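Local coordinates for putative Xylose isomerase (Rhodospirillum rubrum, PDB 3QXB), which is probably a sugar isomerase of the xylose isomerase-like TIM-barrel family and binds iron and manganese ions, at residues E50-Y56 / T85-G91; P61-D65 / Q114-A119; G132-G136 / A156-W160; I245-G250 / F258-V264. One frame throughout, in Å; residues are numbered along the deposited sequence. Where two conformers were deposited one is given.

Interaction 1 of 4, residues E50-Y56 / T85-G91; sequences EYVQYTY and TIESTFG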
# COMPACT_ATOMS: atom_id res chain seq x y z
N GLU A 50 1.29 24.28 9.52
CA GLU A 50 2.47 24.26 10.40
C GLU A 50 2.70 22.88 11.02
O GLU A 50 3.84 22.38 11.09
CB GLU A 50 2.20 25.33 11.47
CG GLU A 50 3.25 25.42 12.49
CD GLU A 50 2.94 26.49 13.52
OE1 GLU A 50 1.95 27.26 13.35
OE2 GLU A 50 3.73 26.53 14.49
N TYR A 51 1.61 22.19 11.34
CA TYR A 51 1.67 20.86 11.95
C TYR A 51 1.60 19.71 10.93
O TYR A 51 0.69 19.61 10.10
CB TYR A 51 0.63 20.75 13.03
CG TYR A 51 0.77 21.91 14.01
CD1 TYR A 51 1.81 21.96 14.93
CD2 TYR A 51 -0.11 22.98 13.99
CE1 TYR A 51 1.95 23.04 15.83
CE2 TYR A 51 0.02 24.06 14.88
CZ TYR A 51 1.05 24.08 15.79
OH TYR A 51 1.17 25.14 16.67
N VAL A 52 2.59 18.83 11.03
CA VAL A 52 2.79 17.80 10.06
C VAL A 52 2.90 16.42 10.72
O VAL A 52 3.50 16.28 11.78
CB VAL A 52 4.08 18.09 9.32
CG1 VAL A 52 4.41 16.96 8.37
CG2 VAL A 52 4.03 19.47 8.60
N GLN A 53 2.31 15.41 10.08
CA GLN A 53 2.55 14.01 10.44
C GLN A 53 3.24 13.37 9.26
O GLN A 53 2.69 13.32 8.14
CB GLN A 53 1.26 13.27 10.79
CG GLN A 53 1.46 11.94 11.36
CD GLN A 53 0.20 11.35 11.90
OE1 GLN A 53 -0.75 11.05 11.15
NE2 GLN A 53 0.17 11.15 13.24
N TYR A 54 4.45 12.90 9.51
CA TYR A 54 5.28 12.31 8.48
C TYR A 54 4.83 10.88 8.31
O TYR A 54 4.52 10.24 9.30
CB TYR A 54 6.72 12.40 8.92
CG TYR A 54 7.77 11.81 7.98
CD1 TYR A 54 8.33 12.57 6.95
CD2 TYR A 54 8.23 10.53 8.16
CE1 TYR A 54 9.31 12.04 6.09
CE2 TYR A 54 9.23 10.02 7.35
CZ TYR A 54 9.75 10.77 6.31
OH TYR A 54 10.74 10.18 5.49
N THR A 55 4.76 10.37 7.08
CA THR A 55 4.28 9.00 6.83
C THR A 55 5.46 8.02 6.56
O THR A 55 6.42 8.36 5.87
CB THR A 55 3.28 8.95 5.64
OG1 THR A 55 2.84 7.60 5.40
CG2 THR A 55 3.89 9.51 4.33
N TYR A 56 5.37 6.81 7.11
CA TYR A 56 6.35 5.75 6.77
C TYR A 56 6.41 5.49 5.24
O TYR A 56 7.39 4.96 4.75
CB TYR A 56 5.98 4.44 7.41
CG TYR A 56 5.91 4.35 8.94
CD1 TYR A 56 6.12 5.45 9.77
CD2 TYR A 56 5.56 3.17 9.54
CE1 TYR A 56 6.02 5.32 11.15
CE2 TYR A 56 5.42 3.04 10.92
CZ TYR A 56 5.65 4.09 11.72
OH TYR A 56 5.56 3.92 13.11
N THR A 85 6.48 21.93 12.19
CA THR A 85 6.68 21.00 13.28
C THR A 85 6.14 19.66 12.88
O THR A 85 4.94 19.49 12.77
CB THR A 85 5.93 21.47 14.54
OG1 THR A 85 6.40 22.77 14.91
CG2 THR A 85 6.12 20.50 15.72
N ILE A 86 7.05 18.70 12.69
CA ILE A 86 6.69 17.29 12.56
C ILE A 86 6.43 16.69 13.97
O ILE A 86 7.37 16.42 14.75
CB ILE A 86 7.73 16.48 11.83
CG1 ILE A 86 8.00 17.06 10.44
CG2 ILE A 86 7.26 14.97 11.72
CD1 ILE A 86 8.93 16.21 9.59
N GLU A 87 5.14 16.63 14.30
CA GLU A 87 4.66 16.12 15.58
C GLU A 87 4.78 14.61 15.77
O GLU A 87 4.93 14.12 16.91
CB GLU A 87 3.20 16.58 15.78
CG GLU A 87 3.12 18.08 15.89
CD GLU A 87 1.73 18.60 16.28
OE1 GLU A 87 0.74 18.20 15.65
OE2 GLU A 87 1.67 19.41 17.22
N SER A 88 4.73 13.87 14.67
CA SER A 88 4.78 12.43 14.75
C SER A 88 5.04 11.89 13.39
O SER A 88 4.89 12.57 12.39
CB SER A 88 3.47 11.83 15.26
OG SER A 88 2.36 12.35 14.55
N THR A 89 5.45 10.63 13.38
CA THR A 89 5.55 9.83 12.19
C THR A 89 4.45 8.82 12.38
O THR A 89 3.95 8.62 13.49
CB THR A 89 6.92 9.06 12.04
OG1 THR A 89 7.13 8.19 13.16
CG2 THR A 89 8.11 10.03 11.86
N PHE A 90 4.02 8.22 11.27
CA PHE A 90 2.88 7.32 11.31
C PHE A 90 2.89 6.35 10.16
O PHE A 90 3.24 6.72 9.06
CB PHE A 90 1.57 8.09 11.29
CG PHE A 90 0.49 7.46 12.15
CD1 PHE A 90 0.41 7.76 13.49
CD2 PHE A 90 -0.43 6.55 11.62
CE1 PHE A 90 -0.51 7.15 14.31
CE2 PHE A 90 -1.36 5.96 12.44
CZ PHE A 90 -1.42 6.27 13.76
N GLY A 91 2.41 5.13 10.41
CA GLY A 91 2.19 4.10 9.37
C GLY A 91 1.30 4.57 8.24
O GLY A 91 0.35 5.36 8.44
O HOH W 1 0.65 7.83 7.27
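Tyr51 to Thr55 and Thr85 to Phe90 run side by side as parallel neighbours in the beta barrel, 4.5 Å apart at the axes and with 23° between their directions. The backbone ladder begins with Thr85 N to Glu50 O (2.9 Å) and ends with Tyr56 N to Phe90 O; its rungs are uneven, that from Phe90 N to Tyr54 O being weak.

The packing is close from the middle of the strands to their C-terminal ends. Tyr56 has left the strand, and its ring lies over the backbone of Phe90 and Gly91. CA of Gly91 stands 3.7 Å from the ring centroid, a CH-pi contact over the ring face. Without the ring, as with an alanine here, this backbone would probably be uncovered and Thr131 would lose the phenol hydroxyl bonded to it. On the barrel-interior face, Gln53 swings CG to the side away from its amide nitrogen (chi1 -171°), and the extended chain brings NE2 to Ser88 OG at 2.8 Å, nearly in the amide plane. The same amide lies beside the Phe90 ring, their planes 25° apart, while its OE1 accepts from His244 NE2 and Asn25 ND2. On the other face, Ile86 CG2 packs on Tyr54 CB at 3.8 Å.

The N-terminal end is looser and partly solvent-exposed. There the Glu87 carboxylate lies against the Tyr51 ring, OE2 3.4 Å from CD1, and is held by Lys21 and Thr282.

These strands, with helix 65-81 between them in the chain, form a right-handed beta-alpha-beta unit. Strand 22-25 flanks 51-55, strand 130-133 flanks 85-90, and helix 106-125 packs against Tyr56.

Interaction 2 of 4, residues P61-D65 / Q114-A119; sequences PWWPD and QHLKRA
Arg118 supplies the polar half of this contact, reaching from helix 106-125 to the loop 61-65 that leads into helix 65-81. Its chain bends at chi3 (68°), which brings the guanidinium to the loop carbonyls. NE donates to Pro61 O at 3.0 Å, with the acceptor tilted from the guanidinium plane. NH2 donates in that plane to Trp63 O at 2.8 Å, although it approaches from above the carbonyl plane. The same NH2 forms a salt bridge with Asp65 OD1 (2.6 Å) whose hydrogen bond is bent and weak, and a water links OD1 to NH1.

Apolar and aromatic contacts make up the rest. Pro61 sets CG against Ala119 CB at 3.9 Å, where the small methyl lets the ring approach the helix. Trp62 places its indole over the helix: the ring face meets His115 CA, CE3 rests on Arg118 CD at 3.7 Å, and the Gln114 amide lies at the benzo edge, turned 69° from the ring plane. Trp62 also meets Trp63 of the second subunit edge-to-face, so this loop lies at the dimer contact.

Arginine suits this place because one flat cation can serve two backbone carbonyls and a carboxylate. With Arg68 also close by, the Asp65 carboxylate probably helps to balance the two positive charges gathered at the loop.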
# COMPACT_ATOMS: atom_id res chain seq x y z
N PRO A 61 10.64 2.08 7.14
CA PRO A 61 11.37 1.66 8.35
C PRO A 61 12.29 0.46 8.08
O PRO A 61 13.36 0.36 8.65
CB PRO A 61 10.23 1.29 9.32
CG PRO A 61 9.11 2.22 8.98
CD PRO A 61 9.21 2.30 7.42
N TRP A 62 11.87 -0.44 7.23
CA TRP A 62 12.68 -1.61 6.82
C TRP A 62 13.97 -1.30 6.04
O TRP A 62 14.89 -2.11 5.98
CB TRP A 62 11.84 -2.60 6.04
CG TRP A 62 10.84 -3.33 6.85
CD1 TRP A 62 9.51 -3.22 6.77
CD2 TRP A 62 11.10 -4.32 7.84
NE1 TRP A 62 8.90 -4.05 7.67
CE2 TRP A 62 9.86 -4.72 8.37
CE3 TRP A 62 12.28 -4.84 8.39
CZ2 TRP A 62 9.75 -5.67 9.37
CZ3 TRP A 62 12.17 -5.77 9.40
CH2 TRP A 62 10.93 -6.20 9.86
N TRP A 63 14.06 -0.14 5.41
CA TRP A 63 15.28 0.21 4.65
C TRP A 63 16.52 0.17 5.55
O TRP A 63 16.41 0.44 6.73
CB TRP A 63 15.15 1.59 4.04
CG TRP A 63 14.20 1.70 2.90
CD1 TRP A 63 13.58 0.68 2.20
CD2 TRP A 63 13.78 2.92 2.28
NE1 TRP A 63 12.78 1.22 1.22
CE2 TRP A 63 12.91 2.58 1.23
CE3 TRP A 63 14.08 4.27 2.50
CZ2 TRP A 63 12.33 3.55 0.41
CZ3 TRP A 63 13.52 5.22 1.68
CH2 TRP A 63 12.61 4.87 0.69
N PRO A 64 17.70 -0.14 5.00
CA PRO A 64 18.91 -0.10 5.82
C PRO A 64 19.08 1.25 6.48
O PRO A 64 18.76 2.30 5.88
CB PRO A 64 20.05 -0.42 4.83
CG PRO A 64 19.40 -1.12 3.73
CD PRO A 64 17.97 -0.69 3.65
N ASP A 65 19.49 1.19 7.74
CA ASP A 65 19.49 2.33 8.64
C ASP A 65 20.17 3.55 8.04
O ASP A 65 19.66 4.65 8.15
CB ASP A 65 20.25 1.99 9.94
CG ASP A 65 19.57 0.92 10.76
OD1 ASP A 65 18.73 0.18 10.19
OD2 ASP A 65 19.88 0.79 11.95
N GLN A 114 9.48 -5.76 15.09
CA GLN A 114 10.69 -5.24 14.48
C GLN A 114 10.34 -4.07 13.55
O GLN A 114 11.03 -3.04 13.49
CB GLN A 114 11.41 -6.38 13.74
CG GLN A 114 12.80 -5.94 13.16
CD GLN A 114 13.62 -7.03 12.54
OE1 GLN A 114 14.83 -6.86 12.34
NE2 GLN A 114 12.99 -8.16 12.22
N HIS A 115 9.19 -4.17 12.88
CA HIS A 115 8.72 -3.08 12.05
C HIS A 115 8.64 -1.80 12.84
O HIS A 115 9.24 -0.80 12.44
CB HIS A 115 7.36 -3.41 11.42
CG HIS A 115 6.79 -2.30 10.59
ND1 HIS A 115 7.31 -1.95 9.36
CD2 HIS A 115 5.72 -1.51 10.79
CE1 HIS A 115 6.60 -0.95 8.86
NE2 HIS A 115 5.61 -0.68 9.69
N LEU A 116 7.90 -1.83 13.96
CA LEU A 116 7.74 -0.67 14.82
C LEU A 116 9.03 -0.22 15.54
O LEU A 116 9.26 0.99 15.70
CB LEU A 116 6.61 -0.92 15.82
CG LEU A 116 6.12 0.20 16.74
CD1 LEU A 116 5.96 1.54 16.01
CD2 LEU A 116 4.85 -0.23 17.42
N LYS A 117 9.83 -1.19 16.00
CA LYS A 117 11.15 -0.91 16.54
C LYS A 117 11.98 -0.09 15.55
O LYS A 117 12.58 0.92 15.92
CB LYS A 117 11.88 -2.19 16.90
CG LYS A 117 13.30 -2.05 17.47
CD LYS A 117 14.35 -1.90 16.36
CE LYS A 117 15.75 -2.07 16.91
NZ LYS A 117 16.76 -1.69 15.91
N ARG A 118 11.97 -0.49 14.29
CA ARG A 118 12.71 0.24 13.27
C ARG A 118 12.11 1.61 13.00
O ARG A 118 12.85 2.59 12.80
CB ARG A 118 12.82 -0.61 12.00
CG ARG A 118 13.72 -1.83 12.20
CD ARG A 118 13.96 -2.65 10.92
NE ARG A 118 14.76 -1.88 9.97
CZ ARG A 118 16.09 -1.79 9.99
NH1 ARG A 118 16.82 -2.45 10.90
NH2 ARG A 118 16.70 -1.06 9.07
N ALA A 119 10.77 1.69 12.99
CA ALA A 119 10.10 3.00 12.89
C ALA A 119 10.45 3.92 14.05
O ALA A 119 10.64 5.13 13.86
CB ALA A 119 8.56 2.82 12.80
O HOH W 2 19.69 -2.70 11.22

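Interaction 3 of 4, residues G132-G136 / A156-W160; sequences GMPFG and ARDMW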
# COMPACT_ATOMS: atom_id res chain seq x y z
N GLY A 132 3.21 6.15 15.62
CA GLY A 132 2.11 5.24 15.81
C GLY A 132 1.67 4.52 14.53
O GLY A 132 2.20 4.78 13.42
N MSE A 133 0.71 3.63 14.70
CA MSE A 133 0.15 2.87 13.61
C MSE A 133 -1.10 2.12 14.10
O MSE A 133 -1.34 2.05 15.31
CB MSE A 133 1.19 1.86 13.08
CG MSE A 133 1.76 0.92 14.18
SE MSE A 133 3.15 -0.33 13.67
CE MSE A 133 2.03 -1.63 12.83
N PRO A 134 -1.88 1.57 13.16
CA PRO A 134 -2.89 0.59 13.55
C PRO A 134 -2.22 -0.60 14.21
O PRO A 134 -1.06 -0.90 13.94
CB PRO A 134 -3.56 0.19 12.23
CG PRO A 134 -3.15 1.28 11.24
CD PRO A 134 -1.88 1.85 11.72
N PHE A 135 -2.94 -1.25 15.09
CA PHE A 135 -2.38 -2.26 15.96
C PHE A 135 -1.98 -3.53 15.21
O PHE A 135 -1.05 -4.21 15.61
CB PHE A 135 -3.41 -2.60 17.05
CG PHE A 135 -2.83 -3.23 18.28
CD1 PHE A 135 -1.94 -2.55 19.07
CD2 PHE A 135 -3.27 -4.46 18.70
CE1 PHE A 135 -1.48 -3.08 20.25
CE2 PHE A 135 -2.77 -5.01 19.87
CZ PHE A 135 -1.88 -4.34 20.63
N GLY A 136 -2.71 -3.87 14.15
CA GLY A 136 -2.45 -5.12 13.41
C GLY A 136 -3.73 -5.82 13.03
O GLY A 136 -4.84 -5.28 13.22
N ALA A 156 0.59 -9.47 21.77
CA ALA A 156 0.70 -8.18 21.14
C ALA A 156 0.86 -7.10 22.20
O ALA A 156 1.71 -6.25 22.07
CB ALA A 156 -0.50 -7.89 20.28
N ARG A 157 0.02 -7.14 23.23
CA ARG A 157 0.04 -6.17 24.33
C ARG A 157 1.40 -6.15 25.04
O ARG A 157 1.97 -5.09 25.30
CB ARG A 157 -1.12 -6.46 25.32
CG ARG A 157 -0.82 -6.24 26.81
CD ARG A 157 -2.06 -6.52 27.68
NE ARG A 157 -2.33 -7.95 27.89
CZ ARG A 157 -3.53 -8.48 28.07
NH1 ARG A 157 -4.60 -7.71 28.06
NH2 ARG A 157 -3.68 -9.79 28.24
N ASP A 158 1.95 -7.33 25.32
CA ASP A 158 3.26 -7.43 25.93
C ASP A 158 4.31 -6.83 24.98
O ASP A 158 5.21 -6.16 25.42
CB ASP A 158 3.62 -8.88 26.29
CG ASP A 158 2.80 -9.41 27.47
OD1 ASP A 158 2.19 -8.59 28.22
OD2 ASP A 158 2.76 -10.66 27.63
N MSE A 159 4.16 -7.04 23.68
CA MSE A 159 5.09 -6.42 22.73
C MSE A 159 5.09 -4.90 22.81
O MSE A 159 6.15 -4.27 22.72
CB MSE A 159 4.77 -6.85 21.32
CG MSE A 159 5.21 -8.29 21.05
SE MSE A 159 4.88 -8.84 19.27
CE MSE A 159 5.75 -10.48 19.36
N TRP A 160 3.90 -4.29 22.92
CA TRP A 160 3.80 -2.84 22.89
C TRP A 160 4.39 -2.25 24.16
O TRP A 160 4.92 -1.15 24.14
CB TRP A 160 2.36 -2.34 22.67
CG TRP A 160 2.03 -2.26 21.19
CD1 TRP A 160 1.85 -3.30 20.34
CD2 TRP A 160 1.88 -1.08 20.40
NE1 TRP A 160 1.60 -2.85 19.07
CE2 TRP A 160 1.62 -1.49 19.07
CE3 TRP A 160 1.96 0.29 20.68
CZ2 TRP A 160 1.40 -0.58 18.05
CZ3 TRP A 160 1.76 1.18 19.65
CH2 TRP A 160 1.49 0.74 18.35
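Phe135 and Trp160 meet where the chain leaves strand 130-133 and passes beside helix 146-170, the backbones staying well apart, with 8.4 Å between the CA atoms of Phe135 and Ala156. Side chains therefore span the interval, and no hydrogen bond crosses it.

A first torsion of -159° turns the Phe135 ring away from its own backbone nitrogen and sends it toward the helix. Its CE1 atom lies over one face of the indole, 3.3 Å from Trp160 NE1 and displaced toward the rim. The two planes are inclined by 32° and the centroids of the phenyl and five-membered rings are 4.5 Å apart, so the pair is oblique. CE2 of the phenyl ring reaches CB of Ala156, one helical turn before Trp160, at 3.7 Å; a methyl group is small enough for the ring to lie close to the helix. At the benzo edge of the indole, CG of selenomethionine Met133 approaches CZ2 at 4.2 Å. Replacing Trp160 by a serine would probably open a gap between strand and helix and leave Phe135 CE1 without the indole face that it rests on.

Val177 of strand 174-177 touches both Phe135 and Trp160, while Leu116 of helix 106-125 and Phe101 also pack on the indole, placing the contact in the layer between barrel strands and outer helices.

Interaction 4 of 4, residues I245-G250 / F258-V264; sequences IQQTDG and FTQPGVV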
# COMPACT_ATOMS: atom_id res chain seq x y z
N ILE A 245 -8.39 13.46 9.96
CA ILE A 245 -9.62 13.98 9.40
C ILE A 245 -9.62 13.68 7.89
O ILE A 245 -8.59 13.73 7.25
CB ILE A 245 -9.84 15.48 9.73
CG1 ILE A 245 -8.74 16.37 9.15
CG2 ILE A 245 -10.01 15.72 11.28
CD1 ILE A 245 -9.06 17.89 9.28
N GLN A 246 -10.81 13.40 7.36
CA GLN A 246 -11.04 13.13 5.94
C GLN A 246 -12.52 13.34 5.68
O GLN A 246 -13.33 13.42 6.61
CB GLN A 246 -10.70 11.69 5.60
CG GLN A 246 -11.16 10.70 6.70
CD GLN A 246 -11.46 9.32 6.15
OE1 GLN A 246 -12.23 9.18 5.18
NE2 GLN A 246 -10.89 8.29 6.77
N GLN A 247 -12.86 13.46 4.40
CA GLN A 247 -14.24 13.53 3.99
C GLN A 247 -14.66 12.13 3.61
O GLN A 247 -13.85 11.32 3.10
CB GLN A 247 -14.43 14.56 2.85
CG GLN A 247 -15.83 14.87 2.41
CD GLN A 247 -16.76 15.36 3.51
OE1 GLN A 247 -17.16 14.60 4.37
NE2 GLN A 247 -17.19 16.63 3.42
N THR A 248 -15.91 11.81 3.93
CA THR A 248 -16.41 10.48 3.70
C THR A 248 -17.93 10.50 3.62
O THR A 248 -18.55 11.44 4.10
CB THR A 248 -15.96 9.55 4.86
OG1 THR A 248 -16.48 8.24 4.65
CG2 THR A 248 -16.44 10.11 6.22
N ASP A 249 -18.52 9.49 2.99
CA ASP A 249 -19.97 9.29 3.04
C ASP A 249 -20.33 8.30 4.13
O ASP A 249 -21.50 8.00 4.33
CB ASP A 249 -20.52 8.83 1.68
CG ASP A 249 -19.94 7.52 1.23
OD1 ASP A 249 -19.07 6.97 1.95
OD2 ASP A 249 -20.32 7.04 0.16
N GLY A 250 -19.34 7.75 4.81
CA GLY A 250 -19.61 6.82 5.89
C GLY A 250 -19.92 5.41 5.44
O GLY A 250 -20.27 4.59 6.28
N PHE A 258 -11.69 17.66 1.23
CA PHE A 258 -12.78 18.52 1.59
C PHE A 258 -13.33 19.40 0.46
O PHE A 258 -14.19 20.27 0.68
CB PHE A 258 -12.43 19.30 2.86
CG PHE A 258 -12.22 18.41 4.06
CD1 PHE A 258 -13.29 18.02 4.84
CD2 PHE A 258 -10.95 17.89 4.34
CE1 PHE A 258 -13.10 17.19 5.90
CE2 PHE A 258 -10.77 17.06 5.39
CZ PHE A 258 -11.82 16.70 6.17
N THR A 259 -12.90 19.15 -0.77
CA THR A 259 -13.66 19.62 -1.93
C THR A 259 -14.81 18.64 -2.31
O THR A 259 -15.64 18.97 -3.17
CB THR A 259 -12.76 19.83 -3.15
OG1 THR A 259 -12.30 18.56 -3.61
CG2 THR A 259 -11.55 20.76 -2.80
N GLN A 260 -14.85 17.46 -1.69
CA GLN A 260 -15.86 16.45 -1.98
C GLN A 260 -17.07 16.51 -1.02
O GLN A 260 -16.92 16.86 0.16
CB GLN A 260 -15.24 15.06 -1.89
CG GLN A 260 -14.14 14.82 -2.90
CD GLN A 260 -14.58 15.16 -4.30
OE1 GLN A 260 -14.16 16.16 -4.86
NE2 GLN A 260 -15.49 14.35 -4.85
N PRO A 261 -18.28 16.17 -1.52
CA PRO A 261 -19.43 16.07 -0.64
C PRO A 261 -19.32 14.86 0.29
O PRO A 261 -18.70 13.86 -0.04
CB PRO A 261 -20.64 15.95 -1.59
CG PRO A 261 -20.12 15.94 -2.95
CD PRO A 261 -18.63 16.01 -2.94
N GLY A 262 -19.91 14.98 1.47
CA GLY A 262 -19.92 13.92 2.46
C GLY A 262 -20.34 14.45 3.82
O GLY A 262 -20.73 15.63 3.94
N VAL A 263 -20.25 13.60 4.84
CA VAL A 263 -20.88 13.87 6.15
C VAL A 263 -19.93 14.56 7.11
O VAL A 263 -20.36 15.02 8.16
CB VAL A 263 -21.40 12.57 6.82
CG1 VAL A 263 -22.53 11.97 5.99
CG2 VAL A 263 -20.26 11.54 7.01
N VAL A 264 -18.65 14.63 6.75
CA VAL A 264 -17.64 15.26 7.60
C VAL A 264 -17.32 16.62 7.00
O VAL A 264 -16.32 16.81 6.30
CB VAL A 264 -16.37 14.40 7.75
CG1 VAL A 264 -15.33 15.10 8.64
CG2 VAL A 264 -16.76 13.05 8.32
O HOH W 3 -16.26 19.06 2.16
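Gln247 first points its chain opposite the main-chain nitrogen (chi1 -174°) and then bends at chi2 (57°), which carries its amide into the curve of residues 260-264. Apart from Ile245, which ends strand 240-245, both segments belong to the long loop of the TIM barrel that leads on to helix 266-275, and the folded amide ties its two limbs together.

OE1 is gripped by two backbone donors in its carbonyl plane, each on a lone pair: Val264 N at 2.8 Å and Thr248 N at 3.1 Å. NE2 makes a weak bond to Gln260 O and donates to a water that in turn donates to Phe258 O and Gln260 O. Glutamine suits the place because its amide offers an acceptor and a donor at once. Beside it, Val263 N donates to Thr248 O at 2.8 Å, almost straight, and Gly262 fits where a CB would clash with that oxygen and with OE1.

Apolar groups close the sides. Phe258 sets CZ against Gln246 C at 3.5 Å, with Gln247 CB over one ring face, and Val264 CG2 touches Thr248 CG2 at 3.6 Å. The Gln246 carbonyl oxygen is buried without a polar partner; the Gln246 side chain, by contrast, bonds through NE2 to the metal ligands Asp213 and Asp253 and through OE1 to His255 N, linking the loop to the metal site. Thr248 closes an ST turn, its OG1 accepting from Gly250 N at 2.9 Å.

Interactions 1, 2 and 3 form one connected region. Tyr56 of interaction 1 packs on interaction 2, its CD2 3.7 Å from Pro61 CG, and Leu116 CD2 of interaction 2 touches Trp160 CZ2 of interaction 3 at 3.5 Å. Interactions 1 and 3 also share the sheet, with Gly91 N 3.0 Å from Gly132 O. Interaction 4 stands apart, its nearest atoms about 8 Å from interaction 1 and about 19 Å from interaction 2. The metal site relates interactions 1 and 4: the Phe90 side chain lies about 6 Å from the bound iron and manganese, and that of Gln246 about 4 Å from manganese.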